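Local coordinates for protein globin (Chloroflexus aurantiacus, PDB 5D1V) that binds heme and, as a group II truncated hemoglobin, probably binds and carries oxygen at the heme iron, at residues His47-Leu50 against Phe51-Tyr55; Arg60-Ser63 against Glu64-His68; Glu13-Phe16 against Arg17-Asp21. All coordinates share one frame; numbering follows the deposited sequence.

Interaction 1. Residues His47-Leu50 against Phe51-Tyr55. With HEM (protoporphyrin IX containing Fe), chain C.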
loop_
_atom_site.group_PDB
_atom_site.type_symbol
_atom_site.label_atom_id
_atom_site.label_comp_id
_atom_site.label_asym_id
_atom_site.label_seq_id
_atom_site.Cartn_x
_atom_site.Cartn_y
_atom_site.Cartn_z
ATOM N N HIS A 47 9.989 12.823 20.151
ATOM C CA HIS A 47 8.660 12.733 20.747
ATOM C C HIS A 47 7.878 11.637 20.062
ATOM O O HIS A 47 7.193 10.852 20.730
ATOM C CB HIS A 47 7.905 14.072 20.655
ATOM C CG HIS A 47 8.498 15.135 21.517
ATOM N ND1 HIS A 47 8.362 16.482 21.250
ATOM C CD2 HIS A 47 9.246 15.047 22.641
ATOM C CE1 HIS A 47 9.003 17.172 22.172
ATOM N NE2 HIS A 47 9.543 16.326 23.031
ATOM N N GLN A 48 7.985 11.541 18.740
ATOM C CA GLN A 48 7.232 10.503 18.063
ATOM C C GLN A 48 7.751 9.106 18.456
ATOM O O GLN A 48 6.952 8.191 18.701
ATOM C CB GLN A 48 7.294 10.660 16.562
ATOM C CG GLN A 48 6.288 9.711 15.893
ATOM C CD GLN A 48 6.514 9.575 14.441
ATOM O OE1 GLN A 48 7.633 9.315 14.007
ATOM N NE2 GLN A 48 5.452 9.748 13.658
ATOM N N ARG A 49 9.071 8.926 18.484
ATOM C CA ARG A 49 9.657 7.653 18.916
ATOM C C ARG A 49 9.168 7.268 20.313
ATOM O O ARG A 49 8.720 6.136 20.510
ATOM C CB ARG A 49 11.184 7.686 18.906
ATOM C CG ARG A 49 11.808 6.346 19.339
ATOM C CD ARG A 49 13.306 6.359 19.320
ATOM N NE ARG A 49 13.861 7.591 19.884
ATOM C CZ ARG A 49 14.231 7.762 21.148
ATOM N NH1 ARG A 49 14.150 6.771 22.042
ATOM N NH2 ARG A 49 14.705 8.939 21.514
ATOM N N LEU A 50 9.219 8.207 21.266
ATOM C CA LEU A 50 8.823 7.899 22.635
ATOM C C LEU A 50 7.337 7.538 22.702
ATOM O O LEU A 50 6.944 6.632 23.444
ATOM C CB LEU A 50 9.117 9.063 23.561
ATOM C CG LEU A 50 10.615 9.398 23.663
ATOM C CD1 LEU A 50 10.816 10.632 24.533
ATOM C CD2 LEU A 50 11.455 8.246 24.187
ATOM N N PHE A 51 6.518 8.222 21.912
ATOM C CA PHE A 51 5.106 7.898 21.867
ATOM C C PHE A 51 4.890 6.465 21.397
ATOM O O PHE A 51 4.150 5.711 22.023
ATOM C CB PHE A 51 4.312 8.815 20.941
ATOM C CG PHE A 51 2.924 8.301 20.714
ATOM C CD1 PHE A 51 1.989 8.320 21.743
ATOM C CD2 PHE A 51 2.585 7.669 19.525
ATOM C CE1 PHE A 51 0.717 7.788 21.564
ATOM C CE2 PHE A 51 1.330 7.127 19.328
ATOM C CZ PHE A 51 0.379 7.182 20.358
ATOM N N LEU A 52 5.514 6.097 20.279
ATOM C CA LEU A 52 5.325 4.759 19.753
ATOM C C LEU A 52 5.778 3.720 20.775
ATOM O O LEU A 52 5.098 2.709 21.011
ATOM C CB LEU A 52 6.075 4.580 18.438
ATOM C CG LEU A 52 5.543 5.467 17.304
ATOM C CD1 LEU A 52 6.489 5.411 16.092
ATOM C CD2 LEU A 52 4.124 5.084 16.908
ATOM N N MET A 53 6.923 3.978 21.387
ATOM C CA MET A 53 7.454 3.063 22.395
ATOM C C MET A 53 6.443 2.838 23.513
ATOM O O MET A 53 6.191 1.705 23.940
ATOM C CB MET A 53 8.766 3.611 22.984
ATOM C CG MET A 53 9.922 3.563 21.995
ATOM S SD MET A 53 11.360 4.480 22.568
ATOM C CE MET A 53 11.655 3.692 24.128
ATOM N N GLN A 54 5.859 3.924 23.983
ATOM C CA GLN A 54 4.879 3.869 25.061
ATOM C C GLN A 54 3.586 3.195 24.645
ATOM O O GLN A 54 3.067 2.351 25.361
ATOM C CB GLN A 54 4.578 5.273 25.554
ATOM C CG GLN A 54 3.553 5.331 26.681
ATOM C CD GLN A 54 3.363 6.750 27.171
ATOM O OE1 GLN A 54 4.230 7.308 27.839
ATOM N NE2 GLN A 54 2.233 7.352 26.804
ATOM N N TYR A 55 3.073 3.572 23.481
ATOM C CA TYR A 55 1.787 3.052 23.030
ATOM C C TYR A 55 1.814 1.531 22.930
ATOM O O TYR A 55 0.869 0.848 23.351
ATOM C CB TYR A 55 1.379 3.663 21.688
ATOM C CG TYR A 55 -0.013 3.205 21.276
ATOM C CD1 TYR A 55 -1.147 3.857 21.759
ATOM C CD2 TYR A 55 -0.195 2.087 20.469
ATOM C CE1 TYR A 55 -2.415 3.420 21.422
ATOM C CE2 TYR A 55 -1.477 1.644 20.129
ATOM C CZ TYR A 55 -2.573 2.322 20.611
ATOM O OH TYR A 55 -3.845 1.905 20.302
HETATM C CHA HEM C . 3.687 15.184 15.652
HETATM C CHB HEM C . 2.023 10.627 15.898
HETATM C CHC HEM C . -0.412 11.333 11.730
HETATM C CHD HEM C . 2.221 15.350 11.054
HETATM C C1A HEM C . 3.413 13.920 16.105
HETATM C C2A HEM C . 3.761 13.387 17.411
HETATM C C3A HEM C . 3.291 12.133 17.480
HETATM C C4A HEM C . 2.626 11.831 16.213
HETATM C CMA HEM C . 3.378 11.078 18.625
HETATM C CAA HEM C . 4.520 14.179 18.500
HETATM C CBA HEM C . 3.467 14.635 19.523
HETATM C CGA HEM C . 4.132 15.577 20.511
HETATM O O1A HEM C . 4.510 16.708 20.123
HETATM O O2A HEM C . 4.277 15.210 21.697
HETATM C C1B HEM C . 1.202 10.423 14.798
HETATM C C2B HEM C . 0.412 9.244 14.520
HETATM C C3B HEM C . -0.264 9.474 13.372
HETATM C C4B HEM C . 0.096 10.765 12.882
HETATM C CMB HEM C . 0.383 7.982 15.416
HETATM C CAB HEM C . -1.246 8.589 12.575
HETATM C CBB HEM C . -1.290 7.282 12.839
HETATM C C1C HEM C . 0.097 12.470 11.152
HETATM C C2C HEM C . -0.250 13.007 9.844
HETATM C C3C HEM C . 0.498 14.130 9.696
HETATM C C4C HEM C . 1.335 14.314 10.855
HETATM C CMC HEM C . -1.310 12.377 8.893
HETATM C CAC HEM C . 0.564 15.055 8.481
HETATM C CBC HEM C . 0.302 14.465 7.320
HETATM C C1D HEM C . 2.801 15.700 12.253
HETATM C C2D HEM C . 3.542 16.922 12.543
HETATM C C3D HEM C . 3.934 16.873 13.831
HETATM C C4D HEM C . 3.461 15.616 14.378
HETATM C CMD HEM C . 3.789 18.059 11.539
HETATM C CAD HEM C . 4.739 17.922 14.614
HETATM C CBD HEM C . 6.202 17.507 14.568
HETATM C CGD HEM C . 7.072 18.449 15.345
HETATM O O1D HEM C . 8.311 18.391 15.132
HETATM O O2D HEM C . 6.535 19.256 16.152
HETATM N NA HEM C . 2.706 12.944 15.411
HETATM N NB HEM C . 0.980 11.331 13.783
HETATM N NC HEM C . 1.029 13.308 11.734
HETATM N ND HEM C . 2.779 14.947 13.397
HETATM FE FE HEM C . 1.897 13.130 13.541
HETATM O O HOH W 1 3.710 12.279 12.731
#
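Arg49 and Met53, one helical turn apart, run side by side in the same direction, and their side chains meet as a sulfur against a guanidinium. Arg49 leaves the backbone stretched, with CG anti to the backbone N (chi1 -179°), then bends at chi3, which swings NH1 back to 3.6 Å from Met53 SD; the sulfur meets the guanidinium obliquely. Leu50 reaches the same thioether with its CD2 branch, at 4.1 Å from SD. Met53 CG also presses on the backbone, 3.2 Å from Arg49 O, the carbonyl that takes the 2.9 Å bond from Met53 N.

On the heme side, Phe51 and Gln48 share one methyl group of the porphyrin. Phe51 CB comes within 3.4 Å of HEM CMA, while Gln48 CA lies 3.9 Å from the same methyl. The Phe51 ring has CB of Tyr55 over one face and Gln48 O at its edge. His47, predicted to be a distal ligand of the iron, stands too far from it here and lies beside a propionate, its CB 3.9 Å from HEM O2A.

Helix 42-55 thus meets the porphyrin with Phe51 and with the chain and amide of Gln48, and the propionate side with His47. Beside Arg49, which has long, weak ion pairs with Glu13 and Glu46, the soft, polarisable sulfur is at most a weak acceptor, consistent with a dispersive contact.

Interaction 2. Residues Arg60-Ser63 against Glu64-His68; sequences RTYS and ERRGH. With HEM (protoporphyrin IX containing Fe), chain C.
Tyr62 O accepts from both Arg65 N and Arg66 N, the second at 2.7 Å, in the short helix 61-66, which has Arg60 at its N-cap position and ends where Gly67, turning to positive phi, closes the last turn with its N on Ser63 O.

Tyr62 and Arg66 carry the contact. The tyrosine ring extends with CG anti to the backbone N (chi1 179°), and Arg66 CB lies over one of its faces, 3.8 Å from the ring centroid, in a CH-pi contact. The arginine then bends at chi2 and chi3, and its guanidinium plane ends up 79° from the ring. Both polar ends converge on one propionate of the heme. Tyr62 OH donates to HEM O2A at 2.8 Å. Arg66 NE reaches the same oxygen, HEM O2A, at 2.9 Å in a nearly straight bond (168°). Arg66 NH2 donates to HEM O1A at 2.8 Å. Three bonds therefore hold the carboxylate, and the positive guanidinium probably stabilises its charged form.

At the start of the helix, Ser63 OG turns back to donate to Arg60 O, which also accepts from Glu64 N. On the outer side, Thr61 CG2 sits over one face of the Arg65 guanidinium, offset toward its rim, 3.8 Å from NH2. A water bonded to Thr61 OG1 reaches Glu64 OE1 only weakly. Where the helix ends, Arg74 donates to the carbonyls of Arg66 and His68.

A tyrosine and an arginine one turn apart, clasping a heme propionate through hydroxyl and guanidinium, make this short helix part of the heme pocket in this truncated globin.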
loop_
_atom_site.group_PDB
_atom_site.type_symbol
_atom_site.label_atom_id
_atom_site.label_comp_id
_atom_site.label_asym_id
_atom_site.label_seq_id
_atom_site.Cartn_x
_atom_site.Cartn_y
_atom_site.Cartn_z
ATOM N N ARG A 60 7.249 4.597 29.765
ATOM C CA ARG A 60 6.292 5.705 29.823
ATOM C C ARG A 60 6.994 7.043 29.740
ATOM O O ARG A 60 6.501 8.049 30.261
ATOM C CB ARG A 60 5.496 5.682 31.115
ATOM C CG ARG A 60 4.941 4.346 31.523
ATOM C CD ARG A 60 3.756 3.969 30.722
ATOM N NE ARG A 60 2.745 5.018 30.702
ATOM C CZ ARG A 60 1.638 4.958 29.971
ATOM N NH1 ARG A 60 1.388 3.886 29.230
ATOM N NH2 ARG A 60 0.787 5.967 29.986
ATOM N N THR A 61 8.160 7.056 29.107
ATOM C CA THR A 61 8.947 8.280 29.011
ATOM C C THR A 61 8.168 9.399 28.287
ATOM O O THR A 61 8.238 10.578 28.652
ATOM C CB THR A 61 10.275 7.996 28.291
ATOM O OG1 THR A 61 10.884 6.851 28.889
ATOM C CG2 THR A 61 11.222 9.153 28.397
ATOM N N TYR A 62 7.391 9.022 27.276
ATOM C CA TYR A 62 6.613 10.001 26.555
ATOM C C TYR A 62 5.745 10.820 27.523
ATOM O O TYR A 62 5.762 12.062 27.501
ATOM C CB TYR A 62 5.719 9.347 25.487
ATOM C CG TYR A 62 4.906 10.398 24.769
ATOM C CD1 TYR A 62 5.428 11.115 23.699
ATOM C CD2 TYR A 62 3.626 10.699 25.194
ATOM C CE1 TYR A 62 4.688 12.087 23.083
ATOM C CE2 TYR A 62 2.878 11.656 24.578
ATOM C CZ TYR A 62 3.407 12.360 23.538
ATOM O OH TYR A 62 2.636 13.342 22.948
ATOM N N SER A 63 4.953 10.116 28.326
ATOM C CA SER A 63 4.048 10.757 29.284
ATOM C C SER A 63 4.795 11.643 30.282
ATOM O O SER A 63 4.282 12.687 30.696
ATOM C CB SER A 63 3.234 9.701 30.046
ATOM O OG SER A 63 4.020 9.044 31.036
ATOM N N GLU A 64 5.990 11.227 30.683
ATOM C CA GLU A 64 6.788 12.001 31.617
ATOM C C GLU A 64 7.209 13.319 30.995
ATOM O O GLU A 64 7.351 14.332 31.699
ATOM C CB GLU A 64 8.009 11.189 32.061
ATOM C CG GLU A 64 7.645 10.051 32.997
ATOM C CD GLU A 64 8.712 8.974 33.074
ATOM O OE1 GLU A 64 9.832 9.206 32.563
ATOM O OE2 GLU A 64 8.410 7.890 33.630
ATOM N N ARG A 65 7.383 13.326 29.677
ATOM C CA ARG A 65 7.868 14.524 28.972
ATOM C C ARG A 65 6.750 15.358 28.380
ATOM O O ARG A 65 6.866 16.582 28.295
ATOM C CB ARG A 65 8.838 14.137 27.840
ATOM C CG ARG A 65 10.152 13.640 28.277
ATOM C CD ARG A 65 11.297 14.196 27.402
ATOM N NE ARG A 65 12.310 13.187 27.107
ATOM C CZ ARG A 65 13.098 12.618 28.014
ATOM N NH1 ARG A 65 13.008 12.954 29.296
ATOM N NH2 ARG A 65 13.980 11.702 27.636
ATOM N N ARG A 66 5.672 14.702 27.949
ATOM C CA ARG A 66 4.646 15.360 27.168
ATOM C C ARG A 66 3.231 15.257 27.718
ATOM O O ARG A 66 2.319 15.881 27.180
ATOM C CB ARG A 66 4.645 14.787 25.749
ATOM C CG ARG A 66 5.978 14.920 25.032
ATOM C CD ARG A 66 6.351 16.329 24.730
ATOM N NE ARG A 66 5.628 16.879 23.578
ATOM C CZ ARG A 66 5.649 18.163 23.225
ATOM N NH1 ARG A 66 6.340 19.067 23.936
ATOM N NH2 ARG A 66 4.968 18.554 22.159
ATOM N N GLY A 67 3.033 14.475 28.766
ATOM C CA GLY A 67 1.698 14.286 29.326
ATOM C C GLY A 67 0.913 13.340 28.440
ATOM O O GLY A 67 1.506 12.539 27.741
ATOM N N HIS A 68 -0.403 13.466 28.411
ATOM C CA HIS A 68 -1.227 12.590 27.591
ATOM C C HIS A 68 -0.955 12.885 26.117
ATOM O O HIS A 68 -0.704 14.037 25.745
ATOM C CB HIS A 68 -2.704 12.780 27.928
ATOM C CG HIS A 68 -3.610 11.743 27.331
ATOM N ND1 HIS A 68 -4.016 11.775 26.014
ATOM C CD2 HIS A 68 -4.223 10.673 27.893
ATOM C CE1 HIS A 68 -4.831 10.754 25.786
ATOM N NE2 HIS A 68 -4.985 10.086 26.914
HETATM C CHA HEM C . 3.687 15.184 15.652
HETATM C CHB HEM C . 2.023 10.627 15.898
HETATM C CHC HEM C . -0.412 11.333 11.730
HETATM C CHD HEM C . 2.221 15.350 11.054
HETATM C C1A HEM C . 3.413 13.920 16.105
HETATM C C2A HEM C . 3.761 13.387 17.411
HETATM C C3A HEM C . 3.291 12.133 17.480
HETATM C C4A HEM C . 2.626 11.831 16.213
HETATM C CMA HEM C . 3.378 11.078 18.625
HETATM C CAA HEM C . 4.520 14.179 18.500
HETATM C CBA HEM C . 3.467 14.635 19.523
HETATM C CGA HEM C . 4.132 15.577 20.511
HETATM O O1A HEM C . 4.510 16.708 20.123
HETATM O O2A HEM C . 4.277 15.210 21.697
HETATM C C1B HEM C . 1.202 10.423 14.798
HETATM C C2B HEM C . 0.412 9.244 14.520
HETATM C C3B HEM C . -0.264 9.474 13.372
HETATM C C4B HEM C . 0.096 10.765 12.882
HETATM C CMB HEM C . 0.383 7.982 15.416
HETATM C CAB HEM C . -1.246 8.589 12.575
HETATM C CBB HEM C . -1.290 7.282 12.839
HETATM C C1C HEM C . 0.097 12.470 11.152
HETATM C C2C HEM C . -0.250 13.007 9.844
HETATM C C3C HEM C . 0.498 14.130 9.696
HETATM C C4C HEM C . 1.335 14.314 10.855
HETATM C CMC HEM C . -1.310 12.377 8.893
HETATM C CAC HEM C . 0.564 15.055 8.481
HETATM C CBC HEM C . 0.302 14.465 7.320
HETATM C C1D HEM C . 2.801 15.700 12.253
HETATM C C2D HEM C . 3.542 16.922 12.543
HETATM C C3D HEM C . 3.934 16.873 13.831
HETATM C C4D HEM C . 3.461 15.616 14.378
HETATM C CMD HEM C . 3.789 18.059 11.539
HETATM C CAD HEM C . 4.739 17.922 14.614
HETATM C CBD HEM C . 6.202 17.507 14.568
HETATM C CGD HEM C . 7.072 18.449 15.345
HETATM O O1D HEM C . 8.311 18.391 15.132
HETATM O O2D HEM C . 6.535 19.256 16.152
HETATM N NA HEM C . 2.706 12.944 15.411
HETATM N NB HEM C . 0.980 11.331 13.783
HETATM N NC HEM C . 1.029 13.308 11.734
HETATM N ND HEM C . 2.779 14.947 13.397
HETATM FE FE HEM C . 1.897 13.130 13.541
HETATM O O HOH W 2 11.762 6.741 31.342
HETATM O O HOH W 1 3.710 12.279 12.731
#

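Interaction 3. Residues Glu13-Phe16 against Arg17-Asp21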
loop_
_atom_site.group_PDB
_atom_site.type_symbol
_atom_site.label_atom_id
_atom_site.label_comp_id
_atom_site.label_asym_id
_atom_site.label_seq_id
_atom_site.Cartn_x
_atom_site.Cartn_y
_atom_site.Cartn_z
ATOM N N GLU A 13 13.255 -0.741 22.201
ATOM C CA GLU A 13 13.675 0.632 21.847
ATOM C C GLU A 13 14.469 0.689 20.557
ATOM O O GLU A 13 14.270 1.553 19.697
ATOM C CB GLU A 13 14.520 1.223 22.982
ATOM C CG GLU A 13 15.000 2.643 22.716
ATOM C CD GLU A 13 15.636 3.303 23.921
ATOM O OE1 GLU A 13 16.008 2.588 24.863
ATOM O OE2 GLU A 13 15.757 4.549 23.919
ATOM N N ALA A 14 15.413 -0.224 20.441
ATOM C CA ALA A 14 16.275 -0.258 19.278
ATOM C C ALA A 14 15.468 -0.355 17.978
ATOM O O ALA A 14 15.790 0.288 16.987
ATOM C CB ALA A 14 17.232 -1.399 19.398
ATOM N N THR A 15 14.384 -1.116 17.995
ATOM C CA THR A 15 13.555 -1.291 16.799
ATOM C C THR A 15 12.796 -0.013 16.485
ATOM O O THR A 15 12.702 0.401 15.338
ATOM C CB THR A 15 12.613 -2.466 16.988
ATOM O OG1 THR A 15 13.406 -3.637 17.253
ATOM C CG2 THR A 15 11.778 -2.719 15.749
ATOM N N PHE A 16 12.270 0.641 17.509
ATOM C CA PHE A 16 11.557 1.902 17.282
ATOM C C PHE A 16 12.488 2.990 16.742
ATOM O O PHE A 16 12.064 3.844 15.947
ATOM C CB PHE A 16 10.868 2.326 18.569
ATOM C CG PHE A 16 9.628 1.512 18.848
ATOM C CD1 PHE A 16 8.437 1.802 18.218
ATOM C CD2 PHE A 16 9.689 0.429 19.685
ATOM C CE1 PHE A 16 7.310 1.022 18.447
ATOM C CE2 PHE A 16 8.581 -0.353 19.913
ATOM C CZ PHE A 16 7.394 -0.059 19.297
ATOM N N ARG A 17 13.760 2.933 17.122
ATOM C CA ARG A 17 14.724 3.913 16.611
ATOM C C ARG A 17 14.868 3.696 15.102
ATOM O O ARG A 17 14.838 4.670 14.324
ATOM C CB ARG A 17 16.075 3.801 17.317
ATOM C CG ARG A 17 16.107 4.441 18.696
ATOM C CD ARG A 17 17.519 4.419 19.271
ATOM N NE ARG A 17 17.582 4.881 20.662
ATOM C CZ ARG A 17 17.692 6.152 21.031
ATOM N NH1 ARG A 17 17.762 7.105 20.117
ATOM N NH2 ARG A 17 17.732 6.478 22.324
ATOM N N ARG A 18 14.971 2.430 14.690
ATOM C CA ARG A 18 15.086 2.096 13.255
ATOM C C ARG A 18 13.828 2.561 12.486
ATOM O O ARG A 18 13.941 3.153 11.403
ATOM C CB ARG A 18 15.301 0.593 13.019
ATOM C CG ARG A 18 16.584 0.032 13.642
ATOM C CD ARG A 18 17.008 -1.298 13.013
ATOM N NE ARG A 18 15.974 -2.321 13.103
ATOM C CZ ARG A 18 15.755 -3.072 14.170
ATOM N NH1 ARG A 18 16.497 -2.927 15.262
ATOM N NH2 ARG A 18 14.793 -3.978 14.144
ATOM N N ILE A 19 12.655 2.273 13.042
ATOM C CA ILE A 19 11.388 2.646 12.423
ATOM C C ILE A 19 11.352 4.155 12.201
ATOM O O ILE A 19 11.062 4.612 11.109
ATOM C CB ILE A 19 10.197 2.191 13.289
ATOM C CG1 ILE A 19 10.055 0.666 13.266
ATOM C CG2 ILE A 19 8.912 2.786 12.782
ATOM C CD1 ILE A 19 9.056 0.122 14.294
ATOM N N VAL A 20 11.631 4.922 13.248
ATOM C CA VAL A 20 11.434 6.379 13.197
ATOM C C VAL A 20 12.499 7.019 12.311
ATOM O O VAL A 20 12.198 7.970 11.599
ATOM C CB VAL A 20 11.435 6.994 14.615
ATOM C CG1 VAL A 20 11.410 8.500 14.548
ATOM C CG2 VAL A 20 10.244 6.487 15.410
ATOM N N ASP A 21 13.725 6.497 12.333
ATOM C CA ASP A 21 14.767 6.996 11.435
ATOM C C ASP A 21 14.309 6.872 9.968
ATOM O O ASP A 21 14.493 7.783 9.166
ATOM C CB ASP A 21 16.099 6.244 11.601
ATOM C CG ASP A 21 16.888 6.651 12.853
ATOM O OD1 ASP A 21 16.479 7.561 13.600
ATOM O OD2 ASP A 21 17.949 6.045 13.065
#
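Glu13 and Arg17 are brought together by different first torsions: Glu13 puts CG anti to the backbone N, while Arg17 sends CG anti to the carbonyl carbon (chi1 -78°) and stays extended as far as NE. The two chains then lie side by side and point the same way, their carboxylate and guanidinium planes 25° apart. Glu13 OE2 receives Arg17 NH2 at 3.2 Å in a salt bridge whose hydrogen bond is weak, since the N-H is bent well away from the oxygen (131°). OE2 lies obliquely to the guanidinium, and it also has a long, weak ion pair with Arg49.

Arg18 takes a different course. Its chain bends at chi3 and folds back over Thr15, whose CA lies above one face of the guanidinium, offset toward its rim; Arg18 CZ is 3.9 Å from that CA. Thr15 CG2 comes 3.6 Å from Arg18 NH2. The main polar partners of both residues are outside this turn, however: Thr15 OG1 bonds to the carbonyl of Ile10, and Arg18 NH2 to that of Ala99.

On the buried side, Ile19 CD1 sits 4.3 Å from Phe16 CD1, oblique to the ring, and 4.2 Å from Thr15 CG2. The CG2 branch of Val20 presses on Phe16 O at 3.3 Å, beside the bond that this carbonyl accepts from Val20 N.

In this part of helix 13-28 the charged side chains of Glu13 and Arg17 lie toward the outside and Phe16, Ile19 and Val20 toward the core. Phe16 packs on Leu52 of helix 42-55 and on Met109 of helix 105-119; Ile19 also meets Met109 and reaches Met92 and Leu96 of helix 82-98, while Asp21 forms a salt bridge with Lys45, back on helix 42-55.

Overall arrangement
Helix 42-55, which carries interaction 1, has the other two contacts packed against it. Toward interaction 2, about 9 Å away between centres, Gln54 OE1 lies 2.9 Å from Ser63 N, a probable hydrogen bond that ties helix 61-66 to it. Toward interaction 3, about 10 Å away between centres, Arg49 NH1 is 3.3 Å from Glu13 OE2, and Leu52 CB packs 3.7 Å from Phe16 CD1. Interactions 2 and 3 do not touch: their centres are about 18 Å apart. Interactions 1 and 2 both border the heme, whose iron holds a water at 2.2 Å, whereas the nearest side chain of 13-21, Val20, stays about 9 Å from the heme.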